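Local coordinates for protein 3-deoxy-manno-octulosonate cytidylyltransferase (Escherichia coli, PDB 1GQC) that activates the eight-carbon sugar KDO by coupling it to CMP from CTP, releasing diphosphate, probably for incorporation into bacterial lipopolysaccharide, at residues V6-Y11 against D78-V83; L125-S130 against Y169-G174; S138-V143 against F153-I158. One frame throughout, in Å; residues are numbered along the deposited sequence.

In the fold
The three contacts surround one product molecule, CMP-KDO, and all reach the same mixed sheet. Interaction 1, where strand 3-8 meets helix 76-84, holds the cytidine. Interactions 2 and 3 lie on the opposite side of the chain's centre and meet the sugar acid; their centres are about 23 and 24 Å from that of interaction 1. Interactions 2 and 3 are only about 9 Å apart between centres and touch directly, because strands 141-144 and 169-179 are sheet neighbours: H172 N lies 2.8 Å from V140 O in a probable hydrogen bond, and H172 packs on F153. The hairpin of 138-143 and 153-158 is formed within the chain excursion between 125-130 and 169-174.

Interaction 1: V6-Y11 against D78-V83; sequences VIPARY and DRLVEV. With CMK (cytidine 5'-monophosphate 3-deoxy-beta-D-gulo-oct-2-ulo-pyranosonic acid), chain D.
L80 pushes its CD1 methyl into the notch between V6 and P8, alternate residues of strand 3-8 that both face the helix. The methyl sits 3.5 Å from V6 CG1 and 3.4 Å from P8 CG; the L80 and V6 side chains run antiparallel past one another, while the proline ring is crossed obliquely. V6 is in turn the bump for a hollow on helix 76-84 between L80 and V83. With V6 CG1 anti to the backbone N (chi1 -179°), its two branches divide: CG1 lies against L80, and CG2 meets V83 CG1 tip to tip at 4.0 Å. This is helix-on-sheet packing of a Rossmann-like α/β domain, strand 3-8 lying between parallel neighbours 45-50 and 91-94 and leading into the family's nucleotide-binding loop. Beyond P8 the cytosine lies between the two segments. R79 bends at chi3 (-51°), bringing its guanidinium edge to O2C of CMK, to which NE donates at 2.7 Å, while NH2 donates to N3C of CMK at 3.0 Å. R79 NH1 is held by T69 and R70. R10 reaches out as an extended chain, its CD near the base and its CG 4.0 Å from R79 NH2. The two arginine side chains cross at about a right angle with guanidinium planes 76° apart, and R10 spends its charge on a salt bridge with D51.

Interaction 2: L125-S130 against Y169-G174; sequences LCHAIS and YLKHVG. With CMK (cytidine 5'-monophosphate 3-deoxy-beta-D-gulo-oct-2-ulo-pyranosonic acid), chain D.
K171 O is approached by two groups of the facing strand: H127 N donates to it at 3.1 Å in the carbonyl plane, and C126 CA adds a CA-H...O contact. K171 N returns a straighter bond to H127 O (2.9 Å, 167°), completing an antiparallel hydrogen-bonded pair. On the sheet face carrying H127 and K171, their side chains run together in one direction, with K171 CB over one face of the imidazole and K171 CD 3.7 Å from H127 NE2. The H127 ring is fixed at both nitrogens. Its chi1 of 79° sets CG between the backbone N and carbonyl carbon, from where ND1 donates to A128 O at 2.9 Å; NE2 meets a water 2.8 Å away that also accepts from K171 NZ. I129 crosses K171 at about a right angle, bringing CG2 to 3.5 Å from K171 CB, and V173 CG2 rests beside H127 CD2. On the other face, with C126 and L170, stands H172. Its CD2 edge lies by L125 O and its NE2 bonds to T124, which should steady the ring as ND1 shares a hydrogen bond with O7 of CMK at 2.8 Å. Two residues on, G174 CA comes 3.5 Å from C8 of CMK. Antiparallel pairing thus sets strand 169-179 beside 122-129, in a mixed sheet whose H172 and G174 form part of the sugar end of the CMP-KDO pocket.

Interaction 3: S138-V143 against F153-I158; sequences STVKVV and FSRSPI. With CMK (cytidine 5'-monophosphate 3-deoxy-beta-D-gulo-oct-2-ulo-pyranosonic acid), chain D.
This contact joins the two arms of a β-hairpin, strands 141-144 and 150-154, together with the chain leading into and out of its open end, between the product pocket and the dimer interface. Strand 141-144 also pairs with 169-179, which ties the hairpin into the main sheet. K141 and S154 form an antiparallel hydrogen-bonded pair: K141 N donates to S154 O at 2.9 Å and 172°, and S154 N donates back to K141 O at 3.0 Å. In the adjoining non-hydrogen-bonded pair, V142 flanks F153, and V142 CG2 makes a CH-pi contact over the phenyl face, 3.8 Å from the ring centroid. The K141 side chain curls back through bends at chi2 (64°) and chi3 (68°), which carry its ammonium to backbone carbonyls of both arms. NZ donates to R155 O at 3.0 Å, from above the carbonyl plane, and to T139 O nearly along the C=O axis. With an alanine here, these carbonyls would probably lose their shared donor and the turn after strand 150-154 would be less firmly tied to T139. That turn is an ST turn, S154 OG accepting from S156 N at 2.7 Å. Farther along, P157 O accepts a hydrogen bond from S156 OG of the second subunit, and I158 packs on S154 of that subunit. V140 and R155 face the ligand. The R155 guanidinium, anchored also to P137 O, presents its edge to the sugar carboxylate: NH2 makes a weak bond to O1Y of CMK at 2.6 Å, while NH1 donates to a water 2.8 Å away that itself donates to S138 O and to O1X of CMK.

Interaction 1: V6-Y11 against D78-V83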
# COMPACT_ATOMS: atom_id res chain seq x y z
N VAL A 6 -11.20 23.90 7.79
CA VAL A 6 -10.19 24.84 7.37
C VAL A 6 -9.98 24.58 5.90
O VAL A 6 -9.77 23.45 5.48
CB VAL A 6 -8.87 24.63 8.13
CG1 VAL A 6 -7.83 25.66 7.68
CG2 VAL A 6 -9.11 24.78 9.59
N ILE A 7 -10.07 25.64 5.11
CA ILE A 7 -9.88 25.53 3.67
C ILE A 7 -8.59 26.21 3.19
O ILE A 7 -8.53 27.44 3.05
CB ILE A 7 -11.05 26.16 2.93
CG1 ILE A 7 -12.37 25.58 3.46
CG2 ILE A 7 -10.84 26.00 1.41
CD1 ILE A 7 -13.60 26.39 3.12
N PRO A 8 -7.55 25.42 2.91
CA PRO A 8 -6.26 25.93 2.43
C PRO A 8 -6.44 26.62 1.08
O PRO A 8 -7.05 26.06 0.17
CB PRO A 8 -5.41 24.67 2.27
CG PRO A 8 -5.99 23.71 3.24
CD PRO A 8 -7.49 23.96 3.11
N ALA A 9 -5.90 27.81 0.91
CA ALA A 9 -6.07 28.48 -0.37
C ALA A 9 -4.82 29.22 -0.82
O ALA A 9 -4.76 30.46 -0.73
CB ALA A 9 -7.25 29.42 -0.31
N ARG A 10 -3.83 28.47 -1.28
CA ARG A 10 -2.59 29.06 -1.79
C ARG A 10 -3.01 29.83 -3.05
O ARG A 10 -3.93 29.40 -3.75
CB ARG A 10 -1.61 27.95 -2.17
CG ARG A 10 -0.14 28.28 -2.04
CD ARG A 10 0.69 27.26 -2.81
NE ARG A 10 2.07 27.14 -2.33
CZ ARG A 10 2.91 28.16 -2.15
NH1 ARG A 10 2.53 29.41 -2.40
NH2 ARG A 10 4.14 27.93 -1.70
N TYR A 11 -2.37 30.96 -3.34
CA TYR A 11 -2.72 31.75 -4.53
C TYR A 11 -2.14 31.16 -5.83
O TYR A 11 -2.88 30.78 -6.75
CB TYR A 11 -2.22 33.18 -4.39
CG TYR A 11 -2.61 34.08 -5.54
CD1 TYR A 11 -3.82 34.77 -5.52
CD2 TYR A 11 -1.79 34.21 -6.67
CE1 TYR A 11 -4.22 35.56 -6.60
CE2 TYR A 11 -2.18 35.00 -7.76
CZ TYR A 11 -3.40 35.67 -7.71
OH TYR A 11 -3.81 36.43 -8.78
N ASP A 78 0.19 20.70 6.22
CA ASP A 78 1.20 21.41 7.01
C ASP A 78 0.60 22.78 7.35
O ASP A 78 0.72 23.25 8.49
CB ASP A 78 2.52 21.60 6.21
CG ASP A 78 3.33 20.31 6.09
OD1 ASP A 78 3.66 19.71 7.14
OD2 ASP A 78 3.65 19.90 4.94
N ARG A 79 -0.07 23.40 6.38
CA ARG A 79 -0.67 24.70 6.60
C ARG A 79 -1.74 24.64 7.70
O ARG A 79 -1.87 25.58 8.48
CB ARG A 79 -1.29 25.24 5.30
CG ARG A 79 -1.81 26.70 5.40
CD ARG A 79 -2.42 27.22 4.06
NE ARG A 79 -1.52 27.02 2.92
CZ ARG A 79 -0.33 27.59 2.81
NH1 ARG A 79 0.11 28.40 3.76
NH2 ARG A 79 0.43 27.33 1.76
N LEU A 80 -2.50 23.55 7.76
CA LEU A 80 -3.53 23.41 8.80
C LEU A 80 -2.94 23.30 10.20
O LEU A 80 -3.58 23.64 11.19
CB LEU A 80 -4.41 22.18 8.52
CG LEU A 80 -5.81 22.43 7.97
CD1 LEU A 80 -5.73 23.06 6.59
CD2 LEU A 80 -6.57 21.13 7.93
N VAL A 81 -1.71 22.80 10.29
CA VAL A 81 -1.06 22.64 11.58
C VAL A 81 -0.92 24.03 12.20
O VAL A 81 -1.19 24.22 13.38
CB VAL A 81 0.32 21.95 11.41
CG1 VAL A 81 1.15 22.10 12.66
CG2 VAL A 81 0.12 20.46 11.10
N GLU A 82 -0.51 25.00 11.37
CA GLU A 82 -0.31 26.37 11.83
C GLU A 82 -1.62 26.93 12.37
O GLU A 82 -1.64 27.60 13.40
CB GLU A 82 0.20 27.27 10.69
CG GLU A 82 0.75 28.62 11.18
CD GLU A 82 1.14 29.59 10.05
OE1 GLU A 82 1.55 29.12 8.96
OE2 GLU A 82 1.03 30.82 10.28
N VAL A 83 -2.70 26.63 11.67
CA VAL A 83 -4.03 27.09 12.06
C VAL A 83 -4.46 26.43 13.36
O VAL A 83 -5.10 27.05 14.21
CB VAL A 83 -5.08 26.72 11.00
CG1 VAL A 83 -6.46 27.07 11.50
CG2 VAL A 83 -4.76 27.41 9.68
N1C CMK D . -1.69 23.74 -0.79
C2C CMK D . -1.17 24.54 0.19
N3C CMK D . 0.27 24.70 0.30
C4C CMK D . 1.11 24.11 -0.50
C5C CMK D . 0.53 23.25 -1.56
C6C CMK D . -0.81 23.10 -1.66
O2C CMK D . -1.86 25.14 0.99
N4C CMK D . 2.40 24.26 -0.40
C1' CMK D . -3.15 23.56 -0.91
C2' CMK D . -3.73 23.78 -2.32
O2' CMK D . -3.87 25.19 -2.57
C3' CMK D . -5.05 23.00 -2.29
C4' CMK D . -4.77 21.91 -1.24
O4' CMK D . -3.55 22.23 -0.59
O3' CMK D . -6.15 23.82 -1.83
C5' CMK D . -4.63 20.47 -1.79
O5' CMK D . -3.74 20.39 -2.89
PA CMK D . -3.85 19.71 -4.33
O1A CMK D . -4.86 20.37 -5.22
O2A CMK D . -2.51 19.78 -4.99
O6 CMK D . -4.52 15.96 -3.45
C2 CMK D . -3.56 16.98 -3.88
O2 CMK D . -4.27 18.19 -4.16
C3 CMK D . -2.47 17.20 -2.78
C4 CMK D . -1.78 15.84 -2.45
O4 CMK D . -0.78 16.06 -1.45
C5 CMK D . -2.89 14.83 -1.95
C6 CMK D . -3.94 14.66 -3.11
C7 CMK D . -5.07 13.68 -2.71
C1 CMK D . -2.99 16.63 -5.28
O1X CMK D . -3.88 16.51 -6.25
O1Y CMK D . -1.81 16.47 -5.52
O5 CMK D . -3.56 15.33 -0.77
C8 CMK D . -6.36 13.89 -3.58
O8 CMK D . -5.98 13.93 -4.97
O7 CMK D . -4.59 12.34 -2.88

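Interaction 2: L125-S130 against Y169-G174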
# COMPACT_ATOMS: atom_id res chain seq x y z
N LEU A 125 -12.28 10.50 1.93
CA LEU A 125 -13.31 10.01 1.01
C LEU A 125 -12.79 9.36 -0.29
O LEU A 125 -11.68 9.64 -0.74
CB LEU A 125 -14.22 11.17 0.65
CG LEU A 125 -15.02 11.89 1.73
CD1 LEU A 125 -15.78 13.03 1.10
CD2 LEU A 125 -16.00 10.93 2.38
N CYS A 126 -13.61 8.50 -0.89
CA CYS A 126 -13.25 7.84 -2.15
C CYS A 126 -14.50 7.43 -2.92
O CYS A 126 -15.55 7.26 -2.32
CB CYS A 126 -12.42 6.60 -1.87
SG CYS A 126 -13.38 5.30 -1.09
N HIS A 127 -14.40 7.26 -4.24
CA HIS A 127 -15.56 6.82 -5.02
C HIS A 127 -15.14 5.99 -6.24
O HIS A 127 -14.07 6.21 -6.80
CB HIS A 127 -16.43 8.02 -5.43
CG HIS A 127 -15.89 8.79 -6.59
ND1 HIS A 127 -15.84 8.27 -7.86
CD2 HIS A 127 -15.40 10.05 -6.67
CE1 HIS A 127 -15.34 9.18 -8.68
NE2 HIS A 127 -15.07 10.27 -7.99
N ALA A 128 -15.98 5.05 -6.65
CA ALA A 128 -15.67 4.18 -7.79
C ALA A 128 -15.37 4.87 -9.12
O ALA A 128 -16.01 5.87 -9.48
CB ALA A 128 -16.81 3.14 -7.99
N ILE A 129 -14.40 4.34 -9.86
CA ILE A 129 -14.03 4.88 -11.18
C ILE A 129 -13.65 3.78 -12.15
O ILE A 129 -13.30 2.65 -11.74
CB ILE A 129 -12.81 5.88 -11.15
CG1 ILE A 129 -11.56 5.20 -10.57
CG2 ILE A 129 -13.19 7.16 -10.41
CD1 ILE A 129 -10.28 6.08 -10.59
N SER A 130 -13.72 4.14 -13.43
CA SER A 130 -13.41 3.26 -14.54
C SER A 130 -11.90 3.11 -14.63
O SER A 130 -11.15 3.98 -14.16
CB SER A 130 -13.95 3.83 -15.85
OG SER A 130 -13.16 4.92 -16.34
N TYR A 169 -11.47 0.07 -9.51
CA TYR A 169 -10.74 1.26 -9.09
C TYR A 169 -11.50 2.24 -8.20
O TYR A 169 -12.69 2.51 -8.39
CB TYR A 169 -10.21 1.97 -10.34
CG TYR A 169 -9.14 1.16 -11.04
CD1 TYR A 169 -7.82 1.16 -10.56
CD2 TYR A 169 -9.46 0.30 -12.10
CE1 TYR A 169 -6.85 0.32 -11.11
CE2 TYR A 169 -8.50 -0.54 -12.67
CZ TYR A 169 -7.20 -0.53 -12.16
OH TYR A 169 -6.24 -1.38 -12.68
N LEU A 170 -10.79 2.75 -7.20
CA LEU A 170 -11.34 3.73 -6.28
C LEU A 170 -10.51 5.01 -6.40
O LEU A 170 -9.28 4.99 -6.24
CB LEU A 170 -11.28 3.23 -4.83
CG LEU A 170 -12.24 2.11 -4.45
CD1 LEU A 170 -12.05 1.74 -2.97
CD2 LEU A 170 -13.67 2.55 -4.73
N LYS A 171 -11.18 6.11 -6.71
CA LYS A 171 -10.47 7.38 -6.81
C LYS A 171 -10.47 8.06 -5.44
O LYS A 171 -11.46 8.01 -4.71
CB LYS A 171 -11.14 8.31 -7.82
CG LYS A 171 -10.90 9.78 -7.52
CD LYS A 171 -11.47 10.71 -8.57
CE LYS A 171 -11.20 12.17 -8.18
NZ LYS A 171 -11.61 13.17 -9.21
N HIS A 172 -9.35 8.69 -5.08
CA HIS A 172 -9.27 9.34 -3.79
C HIS A 172 -9.78 10.77 -3.87
O HIS A 172 -9.30 11.58 -4.68
CB HIS A 172 -7.83 9.41 -3.27
CG HIS A 172 -7.69 10.15 -1.97
ND1 HIS A 172 -6.57 10.88 -1.64
CD2 HIS A 172 -8.53 10.26 -0.91
CE1 HIS A 172 -6.72 11.40 -0.43
NE2 HIS A 172 -7.91 11.04 0.03
N VAL A 173 -10.75 11.08 -3.03
CA VAL A 173 -11.28 12.43 -2.98
C VAL A 173 -10.48 13.12 -1.88
O VAL A 173 -10.55 12.74 -0.71
CB VAL A 173 -12.77 12.42 -2.63
CG1 VAL A 173 -13.26 13.85 -2.43
CG2 VAL A 173 -13.55 11.75 -3.75
N GLY A 174 -9.71 14.14 -2.28
CA GLY A 174 -8.84 14.85 -1.36
C GLY A 174 -9.38 15.64 -0.18
O GLY A 174 -8.96 16.76 0.06
N1C CMK D . -1.69 23.74 -0.79
C2C CMK D . -1.17 24.54 0.19
N3C CMK D . 0.27 24.70 0.30
C4C CMK D . 1.11 24.11 -0.50
C5C CMK D . 0.53 23.25 -1.56
C6C CMK D . -0.81 23.10 -1.66
O2C CMK D . -1.86 25.14 0.99
N4C CMK D . 2.40 24.26 -0.40
C1' CMK D . -3.15 23.56 -0.91
C2' CMK D . -3.73 23.78 -2.32
O2' CMK D . -3.87 25.19 -2.57
C3' CMK D . -5.05 23.00 -2.29
C4' CMK D . -4.77 21.91 -1.24
O4' CMK D . -3.55 22.23 -0.59
O3' CMK D . -6.15 23.82 -1.83
C5' CMK D . -4.63 20.47 -1.79
O5' CMK D . -3.74 20.39 -2.89
PA CMK D . -3.85 19.71 -4.33
O1A CMK D . -4.86 20.37 -5.22
O2A CMK D . -2.51 19.78 -4.99
O6 CMK D . -4.52 15.96 -3.45
C2 CMK D . -3.56 16.98 -3.88
O2 CMK D . -4.27 18.19 -4.16
C3 CMK D . -2.47 17.20 -2.78
C4 CMK D . -1.78 15.84 -2.45
O4 CMK D . -0.78 16.06 -1.45
C5 CMK D . -2.89 14.83 -1.95
C6 CMK D . -3.94 14.66 -3.11
C7 CMK D . -5.07 13.68 -2.71
C1 CMK D . -2.99 16.63 -5.28
O1X CMK D . -3.88 16.51 -6.25
O1Y CMK D . -1.81 16.47 -5.52
O5 CMK D . -3.56 15.33 -0.77
C8 CMK D . -6.36 13.89 -3.58
O8 CMK D . -5.98 13.93 -4.97
O7 CMK D . -4.59 12.34 -2.88
O HOH W 1 -14.48 12.62 -9.33
O HOH W 2 -13.15 -0.07 -11.47

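Interaction 3: S138-V143 against F153-I158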
# COMPACT_ATOMS: atom_id res chain seq x y z
N SER A 138 -2.94 12.55 -12.50
CA SER A 138 -3.55 13.65 -11.75
C SER A 138 -4.69 13.14 -10.88
O SER A 138 -5.14 13.83 -9.98
CB SER A 138 -4.11 14.71 -12.69
OG SER A 138 -5.23 14.20 -13.41
N THR A 139 -5.18 11.95 -11.17
CA THR A 139 -6.26 11.38 -10.38
C THR A 139 -5.59 10.38 -9.46
O THR A 139 -4.97 9.43 -9.93
CB THR A 139 -7.30 10.66 -11.27
OG1 THR A 139 -7.99 11.62 -12.07
CG2 THR A 139 -8.29 9.92 -10.43
N VAL A 140 -5.69 10.60 -8.14
CA VAL A 140 -5.06 9.70 -7.18
C VAL A 140 -5.94 8.46 -6.94
O VAL A 140 -7.16 8.56 -6.87
CB VAL A 140 -4.79 10.41 -5.82
CG1 VAL A 140 -3.93 9.51 -4.91
CG2 VAL A 140 -4.08 11.73 -6.05
N LYS A 141 -5.31 7.30 -6.83
CA LYS A 141 -6.04 6.07 -6.58
C LYS A 141 -5.82 5.58 -5.15
O LYS A 141 -4.78 5.85 -4.54
CB LYS A 141 -5.60 4.96 -7.55
CG LYS A 141 -6.25 4.98 -8.93
CD LYS A 141 -5.90 6.23 -9.71
CE LYS A 141 -4.43 6.23 -10.08
NZ LYS A 141 -4.17 7.29 -11.06
N VAL A 142 -6.79 4.85 -4.61
CA VAL A 142 -6.62 4.30 -3.28
C VAL A 142 -7.05 2.83 -3.30
O VAL A 142 -7.97 2.47 -4.05
CB VAL A 142 -7.45 5.10 -2.22
CG1 VAL A 142 -8.93 4.92 -2.44
CG2 VAL A 142 -7.07 4.65 -0.82
N VAL A 143 -6.36 1.99 -2.52
CA VAL A 143 -6.69 0.55 -2.41
C VAL A 143 -6.92 0.24 -0.93
O VAL A 143 -6.08 0.55 -0.08
CB VAL A 143 -5.56 -0.31 -3.00
CG1 VAL A 143 -5.69 -1.76 -2.54
CG2 VAL A 143 -5.60 -0.23 -4.55
N PHE A 153 -1.91 4.59 -1.19
CA PHE A 153 -2.43 5.61 -2.12
C PHE A 153 -1.36 5.80 -3.20
O PHE A 153 -0.18 5.71 -2.89
CB PHE A 153 -2.61 6.98 -1.43
CG PHE A 153 -3.70 7.05 -0.38
CD1 PHE A 153 -3.45 6.69 0.94
CD2 PHE A 153 -4.98 7.55 -0.72
CE1 PHE A 153 -4.45 6.84 1.93
CE2 PHE A 153 -5.97 7.70 0.26
CZ PHE A 153 -5.70 7.34 1.60
N SER A 154 -1.75 6.11 -4.45
CA SER A 154 -0.77 6.31 -5.53
C SER A 154 -1.29 6.98 -6.79
O SER A 154 -2.48 6.95 -7.07
CB SER A 154 -0.15 4.97 -5.96
OG SER A 154 0.71 5.13 -7.09
N ARG A 155 -0.37 7.58 -7.55
CA ARG A 155 -0.74 8.23 -8.80
C ARG A 155 -0.68 7.16 -9.87
O ARG A 155 -1.17 7.32 -10.98
CB ARG A 155 0.22 9.38 -9.13
CG ARG A 155 0.07 10.56 -8.17
CD ARG A 155 0.84 11.77 -8.62
NE ARG A 155 0.64 12.90 -7.71
CZ ARG A 155 -0.36 13.78 -7.80
NH1 ARG A 155 -1.28 13.69 -8.74
NH2 ARG A 155 -0.42 14.79 -6.94
N SER A 156 -0.08 6.03 -9.49
CA SER A 156 0.04 4.90 -10.38
C SER A 156 -1.27 4.13 -10.32
O SER A 156 -1.89 4.05 -9.25
CB SER A 156 1.19 4.03 -9.91
OG SER A 156 1.25 2.89 -10.73
N PRO A 157 -1.72 3.54 -11.46
CA PRO A 157 -2.99 2.78 -11.47
C PRO A 157 -2.89 1.51 -10.64
O PRO A 157 -2.33 0.51 -11.09
CB PRO A 157 -3.21 2.45 -12.96
CG PRO A 157 -2.28 3.37 -13.69
CD PRO A 157 -1.09 3.50 -12.78
N ILE A 158 -3.41 1.56 -9.42
CA ILE A 158 -3.39 0.40 -8.54
C ILE A 158 -4.83 0.11 -8.10
O ILE A 158 -5.61 1.04 -7.85
CB ILE A 158 -2.51 0.61 -7.27
CG1 ILE A 158 -2.84 1.94 -6.60
CG2 ILE A 158 -1.04 0.51 -7.64
CD1 ILE A 158 -2.38 2.03 -5.14
N1C CMK D . -1.69 23.74 -0.79
C2C CMK D . -1.17 24.54 0.19
N3C CMK D . 0.27 24.70 0.30
C4C CMK D . 1.11 24.11 -0.50
C5C CMK D . 0.53 23.25 -1.56
C6C CMK D . -0.81 23.10 -1.66
O2C CMK D . -1.86 25.14 0.99
N4C CMK D . 2.40 24.26 -0.40
C1' CMK D . -3.15 23.56 -0.91
C2' CMK D . -3.73 23.78 -2.32
O2' CMK D . -3.87 25.19 -2.57
C3' CMK D . -5.05 23.00 -2.29
C4' CMK D . -4.77 21.91 -1.24
O4' CMK D . -3.55 22.23 -0.59
O3' CMK D . -6.15 23.82 -1.83
C5' CMK D . -4.63 20.47 -1.79
O5' CMK D . -3.74 20.39 -2.89
PA CMK D . -3.85 19.71 -4.33
O1A CMK D . -4.86 20.37 -5.22
O2A CMK D . -2.51 19.78 -4.99
O6 CMK D . -4.52 15.96 -3.45
C2 CMK D . -3.56 16.98 -3.88
O2 CMK D . -4.27 18.19 -4.16
C3 CMK D . -2.47 17.20 -2.78
C4 CMK D . -1.78 15.84 -2.45
O4 CMK D . -0.78 16.06 -1.45
C5 CMK D . -2.89 14.83 -1.95
C6 CMK D . -3.94 14.66 -3.11
C7 CMK D . -5.07 13.68 -2.71
C1 CMK D . -2.99 16.63 -5.28
O1X CMK D . -3.88 16.51 -6.25
O1Y CMK D . -1.81 16.47 -5.52
O5 CMK D . -3.56 15.33 -0.77
C8 CMK D . -6.36 13.89 -3.58
O8 CMK D . -5.98 13.93 -4.97
O7 CMK D . -4.59 12.34 -2.88
O HOH W 3 -3.40 15.47 -8.48